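ABC transporter sugar binding protein (Xanthomonas axonopodis pv. citri, PDB 3UOR) probably binds maltose or a related sugar in the periplasm and hands it to the membrane components of an ABC transporter. Local coordinates at residues 49-52 with 53-57; 119-123 with 124-128; 229-232 with 233-237; 262-265 with 266-270. All blocks are in the same frame, centred on the assembly; numbering follows the deposited sequence.

Overall arrangement
All four contacts are local, and they follow one another along the chain without overlapping. Interaction 1 closes helix 39-52 before strand 58-64 at the surface, and interaction 2 starts helix 123-127; their centres lie about 28 Å apart. Interaction 3 ends helix 221-235, on the opposite side of the chain's centre from interaction 1 and about 53 Å from it, centre to centre. Interaction 4, where strand 259-264 turns into helix 267-275, is nearer the middle, its nearest atoms about 6 Å from interaction 3. Strands 58-64 and 259-264 belong to one mixed sheet of this periplasmic-binding-protein fold. Interaction 1 lies in the beta-alpha-beta crossover from strand 30-36 to strand 58-64.

Interaction 1 of 4, residues 49-52 with 53-57; sequences ADFE and KQNPT
Gln54 reaches back over the last turn of helix 39-52 toward Asp50, its NE2 lying 2.7 Å from Asp50 OD1. The carboxylate and amide planes stand 79° apart, so the two groups meet turned across each other. Asp50 OD1 already has a firm partner in the hydroxyl of Tyr323, which fixes the carboxylate that Gln54 approaches; the long, neutral glutamine suits this exposed edge.

The closing turn also deals with the carbonyls that a helix end would leave without donors. Lys53 N gives the last regular helical bond, to Ala49 O at 3.0 Å. Gln54 N then makes only a weak bond to Phe51 O at 3.1 Å, and Asn55 N binds Glu52 O at 3.0 Å. Pro56 has no N-H to offer, but its CA comes within 3.6 Å of Glu52 O in a CH...O contact. Asn55, with CG beside its own backbone N (chi1 -63°), brings that CG over one face of the Phe51 ring, the amide and ring planes 37° apart.

Glu52 OE1 accepts from Val60 N, tying the helix end to strand 58-64. Phe51, the buried member, packs on Ile58 and Val60 of that strand and on Leu320 and Tyr323 of helix 314-324, while Thr57 pairs through its backbone with Thr30 of strand 30-36.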
loop_
_atom_site.group_PDB
_atom_site.type_symbol
_atom_site.label_atom_id
_atom_site.label_comp_id
_atom_site.label_asym_id
_atom_site.label_seq_id
_atom_site.Cartn_x
_atom_site.Cartn_y
_atom_site.Cartn_z
ATOM N N ALA A 49 -22.580 -12.119 6.049
ATOM C CA ALA A 49 -24.006 -12.399 6.160
ATOM C C ALA A 49 -24.470 -13.187 4.940
ATOM O O ALA A 49 -25.134 -14.214 5.074
ATOM C CB ALA A 49 -24.804 -11.106 6.315
ATOM N N ASP A 50 -24.103 -12.721 3.749
ATOM C CA ASP A 50 -24.472 -13.432 2.525
ATOM C C ASP A 50 -23.703 -14.744 2.353
ATOM O O ASP A 50 -24.168 -15.648 1.668
ATOM C CB ASP A 50 -24.277 -12.538 1.303
ATOM C CG ASP A 50 -24.440 -13.287 -0.001
ATOM O OD1 ASP A 50 -23.422 -13.719 -0.571
ATOM O OD2 ASP A 50 -25.581 -13.431 -0.471
ATOM N N PHE A 51 -22.521 -14.845 2.960
ATOM C CA PHE A 51 -21.751 -16.088 2.902
ATOM C C PHE A 51 -22.414 -17.160 3.758
ATOM O O PHE A 51 -22.474 -18.331 3.369
ATOM C CB PHE A 51 -20.308 -15.870 3.364
ATOM C CG PHE A 51 -19.536 -17.153 3.638
ATOM C CD1 PHE A 51 -18.953 -17.867 2.600
ATOM C CD2 PHE A 51 -19.361 -17.614 4.938
ATOM C CE1 PHE A 51 -18.228 -19.039 2.848
ATOM C CE2 PHE A 51 -18.641 -18.787 5.197
ATOM C CZ PHE A 51 -18.071 -19.496 4.146
ATOM N N GLU A 52 -22.894 -16.749 4.930
ATOM C CA GLU A 52 -23.612 -17.637 5.832
ATOM C C GLU A 52 -24.931 -18.072 5.202
ATOM O O GLU A 52 -25.301 -19.239 5.257
ATOM C CB GLU A 52 -23.887 -16.937 7.155
ATOM C CG GLU A 52 -22.671 -16.779 8.033
ATOM C CD GLU A 52 -23.000 -16.065 9.322
ATOM O OE1 GLU A 52 -22.204 -16.150 10.281
ATOM O OE2 GLU A 52 -24.066 -15.415 9.378
ATOM N N LYS A 53 -25.635 -17.123 4.600
ATOM C CA LYS A 53 -26.880 -17.433 3.920
ATOM C C LYS A 53 -26.631 -18.158 2.591
ATOM O O LYS A 53 -27.532 -18.276 1.764
ATOM C CB LYS A 53 -27.718 -16.164 3.721
ATOM C CG LYS A 53 -29.146 -16.431 3.269
ATOM C CD LYS A 53 -30.127 -15.436 3.875
ATOM C CE LYS A 53 -29.774 -14.005 3.501
ATOM N NZ LYS A 53 -30.951 -13.308 2.923
ATOM N N GLN A 54 -25.407 -18.640 2.387
ATOM C CA GLN A 54 -25.098 -19.487 1.234
ATOM C C GLN A 54 -24.426 -20.757 1.732
ATOM O O GLN A 54 -24.240 -21.713 0.980
ATOM C CB GLN A 54 -24.150 -18.786 0.258
ATOM C CG GLN A 54 -24.793 -17.898 -0.791
ATOM C CD GLN A 54 -23.764 -17.341 -1.769
ATOM O OE1 GLN A 54 -22.951 -18.087 -2.317
ATOM N NE2 GLN A 54 -23.791 -16.027 -1.987
ATOM N N ASN A 55 -24.036 -20.737 3.003
ATOM C CA ASN A 55 -23.364 -21.861 3.654
ATOM C C ASN A 55 -23.889 -21.957 5.091
ATOM O O ASN A 55 -23.217 -21.526 6.032
ATOM C CB ASN A 55 -21.832 -21.671 3.663
ATOM C CG ASN A 55 -21.215 -21.634 2.258
ATOM O OD1 ASN A 55 -20.959 -20.562 1.696
ATOM N ND2 ASN A 55 -20.952 -22.809 1.703
ATOM N N PRO A 56 -25.104 -22.510 5.262
ATOM C CA PRO A 56 -25.819 -22.514 6.551
ATOM C C PRO A 56 -25.210 -23.426 7.628
ATOM O O PRO A 56 -25.558 -23.299 8.807
ATOM C CB PRO A 56 -27.226 -22.985 6.168
ATOM C CG PRO A 56 -27.024 -23.788 4.929
ATOM C CD PRO A 56 -25.892 -23.139 4.187
ATOM N N THR A 57 -24.306 -24.318 7.228
ATOM C CA THR A 57 -23.595 -25.178 8.171
ATOM C C THR A 57 -22.408 -24.452 8.807
ATOM O O THR A 57 -21.761 -24.975 9.723
ATOM C CB THR A 57 -23.067 -26.446 7.471
ATOM O OG1 THR A 57 -22.186 -26.077 6.398
ATOM C CG2 THR A 57 -24.229 -27.267 6.918
#

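Interaction 2 of 4, residues 119-123 with 124-128; sequences ADYFP and GVWDT
Tyr121 and Trp126 carry this contact: the CE3-CZ3 side of the indole comes over one face of the phenol ring, with Trp126 CZ3 above its centre and Trp126 CE3 3.5 Å from Tyr121 CG. The six-membered rings are 4.9 Å apart between centroids, and their planes are tilted by 56°. Two torsions bring them together. Tyr121 keeps its ring beside the backbone N (chi1 -79°), whereas Trp126 swings CG to the far side from its N (chi1 -166°), turning the indole back along the helix toward the residue five places earlier. Large flat side chains suit this spot because both also pack on strand 134-150, Tyr121 on Val138 and Trp126 on Leu135 and Pro139.

Phe122 turns its ring away from the helix to meet Trp347, so it is its CB that touches Val125, 3.9 Å from CG2. Valine, short and branched at CB, can meet Phe122 with this one branch and also pack on Pro139.

Farther along the turn, Thr128 OG1 gives a 2.8 Å hydrogen bond to Val125 O, lying in the carbonyl plane. The threonine hydroxyl, carried close to the main chain, is well placed to reach a carbonyl one turn back.

In the backbone, Trp126 N binds Phe122 O at 2.9 Å and Asp127 N binds Pro123 O at 2.9 Å. This is a helix N-terminus, with Phe122 at the N-cap and Pro123 in the first turn, where a proline fits because its nitrogen needs no acceptor.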
loop_
_atom_site.group_PDB
_atom_site.type_symbol
_atom_site.label_atom_id
_atom_site.label_comp_id
_atom_site.label_asym_id
_atom_site.label_seq_id
_atom_site.Cartn_x
_atom_site.Cartn_y
_atom_site.Cartn_z
ATOM N N ALA A 119 -2.754 -16.640 -11.524
ATOM C CA ALA A 119 -2.411 -15.896 -12.736
ATOM C C ALA A 119 -3.317 -14.679 -12.928
ATOM O O ALA A 119 -3.007 -13.786 -13.711
ATOM C CB ALA A 119 -2.477 -16.812 -13.981
ATOM N N ASP A 120 -4.448 -14.647 -12.229
ATOM C CA ASP A 120 -5.383 -13.520 -12.374
ATOM C C ASP A 120 -5.078 -12.396 -11.371
ATOM O O ASP A 120 -5.700 -11.332 -11.418
ATOM C CB ASP A 120 -6.819 -14.008 -12.197
ATOM C CG ASP A 120 -7.858 -12.943 -12.514
ATOM O OD1 ASP A 120 -8.787 -12.757 -11.684
ATOM O OD2 ASP A 120 -7.744 -12.297 -13.578
ATOM N N TYR A 121 -4.123 -12.633 -10.466
ATOM C CA TYR A 121 -3.768 -11.640 -9.449
ATOM C C TYR A 121 -2.606 -10.766 -9.915
ATOM O O TYR A 121 -1.670 -11.240 -10.558
ATOM C CB TYR A 121 -3.386 -12.328 -8.127
ATOM C CG TYR A 121 -4.582 -12.791 -7.322
ATOM C CD1 TYR A 121 -4.984 -12.104 -6.195
ATOM C CD2 TYR A 121 -5.327 -13.906 -7.706
ATOM C CE1 TYR A 121 -6.078 -12.513 -5.464
ATOM C CE2 TYR A 121 -6.430 -14.321 -6.970
ATOM C CZ TYR A 121 -6.793 -13.624 -5.853
ATOM O OH TYR A 121 -7.875 -14.014 -5.096
ATOM N N PHE A 122 -2.655 -9.483 -9.605
ATOM C CA PHE A 122 -1.544 -8.625 -10.007
ATOM C C PHE A 122 -0.255 -9.214 -9.426
ATOM O O PHE A 122 -0.220 -9.609 -8.264
ATOM C CB PHE A 122 -1.793 -7.182 -9.577
ATOM C CG PHE A 122 -3.064 -6.603 -10.145
ATOM C CD1 PHE A 122 -3.159 -6.306 -11.495
ATOM C CD2 PHE A 122 -4.161 -6.362 -9.332
ATOM C CE1 PHE A 122 -4.322 -5.764 -12.034
ATOM C CE2 PHE A 122 -5.332 -5.829 -9.859
ATOM C CZ PHE A 122 -5.418 -5.544 -11.222
ATOM N N PRO A 123 0.787 -9.333 -10.256
ATOM C CA PRO A 123 1.954 -10.124 -9.834
ATOM C C PRO A 123 2.663 -9.528 -8.611
ATOM O O PRO A 123 3.021 -10.283 -7.721
ATOM C CB PRO A 123 2.861 -10.126 -11.077
ATOM C CG PRO A 123 2.398 -8.939 -11.891
ATOM C CD PRO A 123 0.914 -8.829 -11.633
ATOM N N GLY A 124 2.840 -8.208 -8.561
ATOM C CA GLY A 124 3.447 -7.577 -7.408
ATOM C C GLY A 124 2.598 -7.779 -6.157
ATOM O O GLY A 124 3.116 -7.880 -5.055
ATOM N N VAL A 125 1.284 -7.849 -6.326
ATOM C CA VAL A 125 0.390 -8.107 -5.193
ATOM C C VAL A 125 0.479 -9.565 -4.708
ATOM O O VAL A 125 0.573 -9.824 -3.512
ATOM C CB VAL A 125 -1.052 -7.754 -5.558
ATOM C CG1 VAL A 125 -1.997 -8.128 -4.434
ATOM C CG2 VAL A 125 -1.151 -6.252 -5.881
ATOM N N TRP A 126 0.474 -10.519 -5.634
ATOM C CA TRP A 126 0.633 -11.929 -5.264
ATOM C C TRP A 126 1.971 -12.108 -4.562
ATOM O O TRP A 126 2.097 -12.842 -3.595
ATOM C CB TRP A 126 0.620 -12.817 -6.512
ATOM C CG TRP A 126 0.443 -14.274 -6.178
ATOM C CD1 TRP A 126 1.397 -15.250 -6.213
ATOM C CD2 TRP A 126 -0.767 -14.916 -5.754
ATOM N NE1 TRP A 126 0.852 -16.455 -5.845
ATOM C CE2 TRP A 126 -0.471 -16.275 -5.550
ATOM C CE3 TRP A 126 -2.069 -14.466 -5.515
ATOM C CZ2 TRP A 126 -1.431 -17.196 -5.123
ATOM C CZ3 TRP A 126 -3.027 -15.386 -5.091
ATOM C CH2 TRP A 126 -2.701 -16.731 -4.902
ATOM N N ASP A 127 2.989 -11.439 -5.078
ATOM C CA ASP A 127 4.345 -11.616 -4.569
ATOM C C ASP A 127 4.460 -11.257 -3.079
ATOM O O ASP A 127 5.254 -11.861 -2.365
ATOM C CB ASP A 127 5.344 -10.824 -5.433
ATOM C CG ASP A 127 6.783 -11.039 -5.014
ATOM O OD1 ASP A 127 7.206 -12.205 -4.877
ATOM O OD2 ASP A 127 7.509 -10.034 -4.833
ATOM N N THR A 128 3.652 -10.310 -2.597
ATOM C CA THR A 128 3.708 -9.943 -1.177
ATOM C C THR A 128 3.313 -11.095 -0.247
ATOM O O THR A 128 3.615 -11.054 0.938
ATOM C CB THR A 128 2.840 -8.709 -0.823
ATOM O OG1 THR A 128 1.448 -9.022 -0.972
ATOM C CG2 THR A 128 3.168 -7.520 -1.718
#

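Interaction 3 of 4, residues 229-232 with 233-237; sequences FYDN and MYQQG
Two aromatic contacts lie along this part of helix 221-235, each joining residues four apart. Met233 CE rests over the face of the Phe229 ring, 3.7 Å from its centroid, with SD farther above the same ring: a CH-pi and Met-aromatic contact. The flexible thioether bends at chi3 to set its methyl there. Phe229 also stacks on Trp166 and meets Phe200 edge-to-face, so an apolar ring suits the place. Tyr234 turns its edge to the face of Tyr230, the planes 66° apart and the centroids 5.2 Å apart. Tyr234 OH is held by Met189 O, which lets a phenol sit in this buried position.

Successive backbone bonds, among them Gln235 N to Asp231 O and Gln236 N to Asn232 O, run into a Schellman motif that ends the helix. Gly237 has positive phi, and its N binds Tyr234 O; glycine suits these backbone angles, having no CB to press on the carbonyl oxygen of Gln236.

Side-chain hydrogen bonds follow the same i to i+4 spacing. Gln235 NE2 meets Asp231 OD1 on the syn side at 2.9 Å and also donates to Val392 O of helix 377-394; Asp231 OD2 binds His398, while Gln235 OE1 receives Lys241 NZ. At the exposed flank Gln236 NE2 gives Asn232 OD1 a nearly straight bond of 2.8 Å (175° at the hydrogen), the two amide planes 59° apart, and both glutamines fold at chi2 to reach back.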
loop_
_atom_site.group_PDB
_atom_site.type_symbol
_atom_site.label_atom_id
_atom_site.label_comp_id
_atom_site.label_asym_id
_atom_site.label_seq_id
_atom_site.Cartn_x
_atom_site.Cartn_y
_atom_site.Cartn_z
ATOM N N PHE A 229 15.138 12.973 -6.546
ATOM C CA PHE A 229 13.874 13.385 -7.182
ATOM C C PHE A 229 12.886 13.920 -6.128
ATOM O O PHE A 229 12.285 14.979 -6.295
ATOM C CB PHE A 229 13.267 12.183 -7.930
ATOM C CG PHE A 229 11.986 12.486 -8.659
ATOM C CD1 PHE A 229 11.962 13.404 -9.703
ATOM C CD2 PHE A 229 10.814 11.807 -8.334
ATOM C CE1 PHE A 229 10.781 13.669 -10.391
ATOM C CE2 PHE A 229 9.636 12.056 -9.008
ATOM C CZ PHE A 229 9.610 12.990 -10.050
ATOM N N TYR A 230 12.741 13.182 -5.031
ATOM C CA TYR A 230 11.850 13.566 -3.939
ATOM C C TYR A 230 12.286 14.886 -3.245
ATOM O O TYR A 230 11.489 15.810 -3.079
ATOM C CB TYR A 230 11.803 12.406 -2.933
ATOM C CG TYR A 230 11.027 12.650 -1.662
ATOM C CD1 TYR A 230 9.642 12.454 -1.619
ATOM C CD2 TYR A 230 11.675 13.013 -0.479
ATOM C CE1 TYR A 230 8.929 12.634 -0.436
ATOM C CE2 TYR A 230 10.965 13.205 0.709
ATOM C CZ TYR A 230 9.594 13.000 0.722
ATOM O OH TYR A 230 8.865 13.170 1.876
ATOM N N ASP A 231 13.547 14.985 -2.851
ATOM C CA ASP A 231 14.038 16.211 -2.195
ATOM C C ASP A 231 13.883 17.424 -3.120
ATOM O O ASP A 231 13.461 18.507 -2.696
ATOM C CB ASP A 231 15.499 16.032 -1.801
ATOM C CG ASP A 231 16.051 17.218 -1.024
ATOM O OD1 ASP A 231 15.291 17.854 -0.257
ATOM O OD2 ASP A 231 17.260 17.486 -1.166
ATOM N N ASN A 232 14.203 17.238 -4.396
ATOM C CA ASN A 232 14.139 18.343 -5.354
ATOM C C ASN A 232 12.782 19.055 -5.368
ATOM O O ASN A 232 12.727 20.261 -5.545
ATOM C CB ASN A 232 14.492 17.865 -6.765
ATOM C CG ASN A 232 14.580 19.008 -7.752
ATOM O OD1 ASN A 232 15.425 19.892 -7.623
ATOM N ND2 ASN A 232 13.712 18.991 -8.754
ATOM N N MET A 233 11.691 18.311 -5.198
ATOM C CA MET A 233 10.358 18.912 -5.252
ATOM C C MET A 233 10.148 19.936 -4.133
ATOM O O MET A 233 9.478 20.940 -4.327
ATOM C CB MET A 233 9.260 17.840 -5.155
ATOM C CG MET A 233 9.261 16.830 -6.318
ATOM S SD MET A 233 7.751 15.824 -6.309
ATOM C CE MET A 233 8.438 14.297 -6.929
ATOM N N TYR A 234 10.662 19.662 -2.942
ATOM C CA TYR A 234 10.551 20.660 -1.881
ATOM C C TYR A 234 11.480 21.836 -2.127
ATOM O O TYR A 234 11.093 22.974 -1.902
ATOM C CB TYR A 234 10.843 20.064 -0.506
ATOM C CG TYR A 234 9.955 18.902 -0.163
ATOM C CD1 TYR A 234 8.794 19.073 0.582
ATOM C CD2 TYR A 234 10.271 17.626 -0.606
ATOM C CE1 TYR A 234 7.991 17.981 0.891
ATOM C CE2 TYR A 234 9.479 16.540 -0.305
ATOM C CZ TYR A 234 8.344 16.719 0.429
ATOM O OH TYR A 234 7.590 15.611 0.727
ATOM N N GLN A 235 12.696 21.563 -2.592
ATOM C CA GLN A 235 13.668 22.634 -2.749
ATOM C C GLN A 235 13.300 23.561 -3.901
ATOM O O GLN A 235 13.704 24.728 -3.895
ATOM C CB GLN A 235 15.115 22.123 -2.880
ATOM C CG GLN A 235 15.606 21.163 -1.779
ATOM C CD GLN A 235 15.263 21.603 -0.365
ATOM O OE1 GLN A 235 15.033 22.776 -0.100
ATOM N NE2 GLN A 235 15.232 20.653 0.550
ATOM N N GLN A 236 12.539 23.069 -4.885
ATOM C CA GLN A 236 12.105 23.946 -5.982
ATOM C C GLN A 236 10.864 24.737 -5.568
ATOM O O GLN A 236 10.449 25.656 -6.259
ATOM C CB GLN A 236 11.793 23.168 -7.263
ATOM C CG GLN A 236 12.932 22.359 -7.815
ATOM C CD GLN A 236 14.068 23.221 -8.291
ATOM O OE1 GLN A 236 13.892 24.411 -8.553
ATOM N NE2 GLN A 236 15.251 22.625 -8.405
ATOM N N GLY A 237 10.269 24.374 -4.438
ATOM C CA GLY A 237 9.046 25.014 -3.999
ATOM C C GLY A 237 7.821 24.402 -4.665
ATOM O O GLY A 237 6.748 25.016 -4.669
#

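Interaction 4 of 4, residues 262-265 with 266-270; sequences YLSG and PWNVR
The chain leaves strand 259-264 nearly extended at Gly265 (psi -177°) and turns at once into helix 267-275, where Asn268 N binds Gly265 O at 3.1 Å. Trp267 then folds its indole back over that glycine. Gly265 CA lies 3.8 Å from the centroid of the six-membered ring, over its face, a CH-pi contact. Having no side chain, Gly265 lets the indole lie directly on its CA. Trp267 gets there by placing CG between its backbone N and carbonyl carbon (chi1 67°), a tight conformation that sends the ring back toward the strand.

The arrangement is a strand-to-helix connection of an alpha/beta fold: Tyr262 and Ser264 pair through their backbones with Phe148 and Leu146 of strand 134-150, and Pro266, which has no N-H to satisfy, begins the turn and packs on Phe361 of helix 359-364.

Tyr262 and Ser264, two apart on the strand, both point toward the helix. Ser264 CB sits over one face of the Tyr262 ring, toward its rim, while Ser264 OG lies 3.4 Å from Trp267 CZ2 and close to the side-chain amide of Asn268. The Asn268 side chain crosses that of Tyr262 at about a right angle, the amide and ring planes 69° apart. A water links the two aromatic residues, accepting from Trp267 NE1 at 3.3 Å in the plane of the indole and hydrogen-bonding Tyr262 OH at 3.0 Å.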
loop_
_atom_site.group_PDB
_atom_site.type_symbol
_atom_site.label_atom_id
_atom_site.label_comp_id
_atom_site.label_asym_id
_atom_site.label_seq_id
_atom_site.Cartn_x
_atom_site.Cartn_y
_atom_site.Cartn_z
ATOM N N TYR A 262 -2.077 15.700 -5.128
ATOM C CA TYR A 262 -1.979 15.088 -3.821
ATOM C C TYR A 262 -1.654 13.614 -4.061
ATOM O O TYR A 262 -2.414 12.902 -4.720
ATOM C CB TYR A 262 -3.295 15.269 -3.066
ATOM C CG TYR A 262 -3.361 14.637 -1.694
ATOM C CD1 TYR A 262 -2.320 14.766 -0.788
ATOM C CD2 TYR A 262 -4.499 13.961 -1.284
ATOM C CE1 TYR A 262 -2.395 14.199 0.479
ATOM C CE2 TYR A 262 -4.592 13.387 -0.007
ATOM C CZ TYR A 262 -3.538 13.507 0.859
ATOM O OH TYR A 262 -3.631 12.940 2.106
ATOM N N LEU A 263 -0.505 13.175 -3.558
ATOM C CA LEU A 263 -0.067 11.803 -3.739
ATOM C C LEU A 263 -0.596 10.911 -2.619
ATOM O O LEU A 263 -0.070 10.937 -1.513
ATOM C CB LEU A 263 1.454 11.756 -3.786
ATOM C CG LEU A 263 2.095 10.611 -4.572
ATOM C CD1 LEU A 263 3.586 10.824 -4.657
ATOM C CD2 LEU A 263 1.757 9.271 -3.906
ATOM N N SER A 264 -1.617 10.098 -2.898
ATOM C CA SER A 264 -2.262 9.339 -1.816
ATOM C C SER A 264 -3.073 8.130 -2.313
ATOM O O SER A 264 -3.037 7.775 -3.493
ATOM C CB SER A 264 -3.164 10.281 -0.997
ATOM O OG SER A 264 -3.425 9.765 0.293
ATOM N N GLY A 265 -3.812 7.511 -1.405
ATOM C CA GLY A 265 -4.411 6.207 -1.658
ATOM C C GLY A 265 -5.908 6.164 -1.941
ATOM O O GLY A 265 -6.566 7.205 -1.994
ATOM N N PRO A 266 -6.454 4.943 -2.114
ATOM C CA PRO A 266 -7.823 4.719 -2.604
ATOM C C PRO A 266 -8.912 5.263 -1.687
ATOM O O PRO A 266 -9.956 5.659 -2.197
ATOM C CB PRO A 266 -7.934 3.180 -2.716
ATOM C CG PRO A 266 -6.737 2.622 -1.994
ATOM C CD PRO A 266 -5.667 3.702 -2.078
ATOM N N TRP A 267 -8.681 5.276 -0.376
ATOM C CA TRP A 267 -9.689 5.766 0.568
ATOM C C TRP A 267 -10.026 7.235 0.306
ATOM O O TRP A 267 -11.080 7.710 0.714
ATOM C CB TRP A 267 -9.219 5.601 2.020
ATOM C CG TRP A 267 -8.051 6.500 2.322
ATOM C CD1 TRP A 267 -8.101 7.785 2.787
ATOM C CD2 TRP A 267 -6.662 6.194 2.131
ATOM N NE1 TRP A 267 -6.827 8.296 2.913
ATOM C CE2 TRP A 267 -5.925 7.342 2.516
ATOM C CE3 TRP A 267 -5.968 5.058 1.685
ATOM C CZ2 TRP A 267 -4.526 7.388 2.468
ATOM C CZ3 TRP A 267 -4.576 5.103 1.637
ATOM C CH2 TRP A 267 -3.869 6.267 2.029
ATOM N N ASN A 268 -9.147 7.958 -0.381
ATOM C CA ASN A 268 -9.434 9.367 -0.656
ATOM C C ASN A 268 -10.514 9.579 -1.707
ATOM O O ASN A 268 -11.145 10.638 -1.745
ATOM C CB ASN A 268 -8.170 10.130 -1.077
ATOM C CG ASN A 268 -7.227 10.374 0.081
ATOM O OD1 ASN A 268 -6.114 9.847 0.111
ATOM N ND2 ASN A 268 -7.667 11.168 1.044
ATOM N N VAL A 269 -10.713 8.601 -2.580
ATOM C CA VAL A 269 -11.640 8.819 -3.686
ATOM C C VAL A 269 -12.991 9.229 -3.104
ATOM O O VAL A 269 -13.545 10.266 -3.475
ATOM C CB VAL A 269 -11.759 7.596 -4.612
ATOM C CG1 VAL A 269 -12.910 7.783 -5.630
ATOM C CG2 VAL A 269 -10.451 7.373 -5.346
ATOM N N ARG A 270 -13.490 8.440 -2.154
ATOM C CA ARG A 270 -14.768 8.745 -1.516
ATOM C C ARG A 270 -14.748 10.082 -0.794
ATOM O O ARG A 270 -15.673 10.885 -0.934
ATOM C CB ARG A 270 -15.188 7.638 -0.546
ATOM C CG ARG A 270 -16.647 7.762 -0.105
ATOM C CD ARG A 270 -17.115 6.563 0.728
ATOM N NE ARG A 270 -16.837 5.253 0.118
ATOM C CZ ARG A 270 -17.093 4.921 -1.150
ATOM N NH1 ARG A 270 -17.631 5.803 -1.994
ATOM N NH2 ARG A 270 -16.806 3.697 -1.577
HETATM O O HOH W 1 -5.846 11.365 3.372
#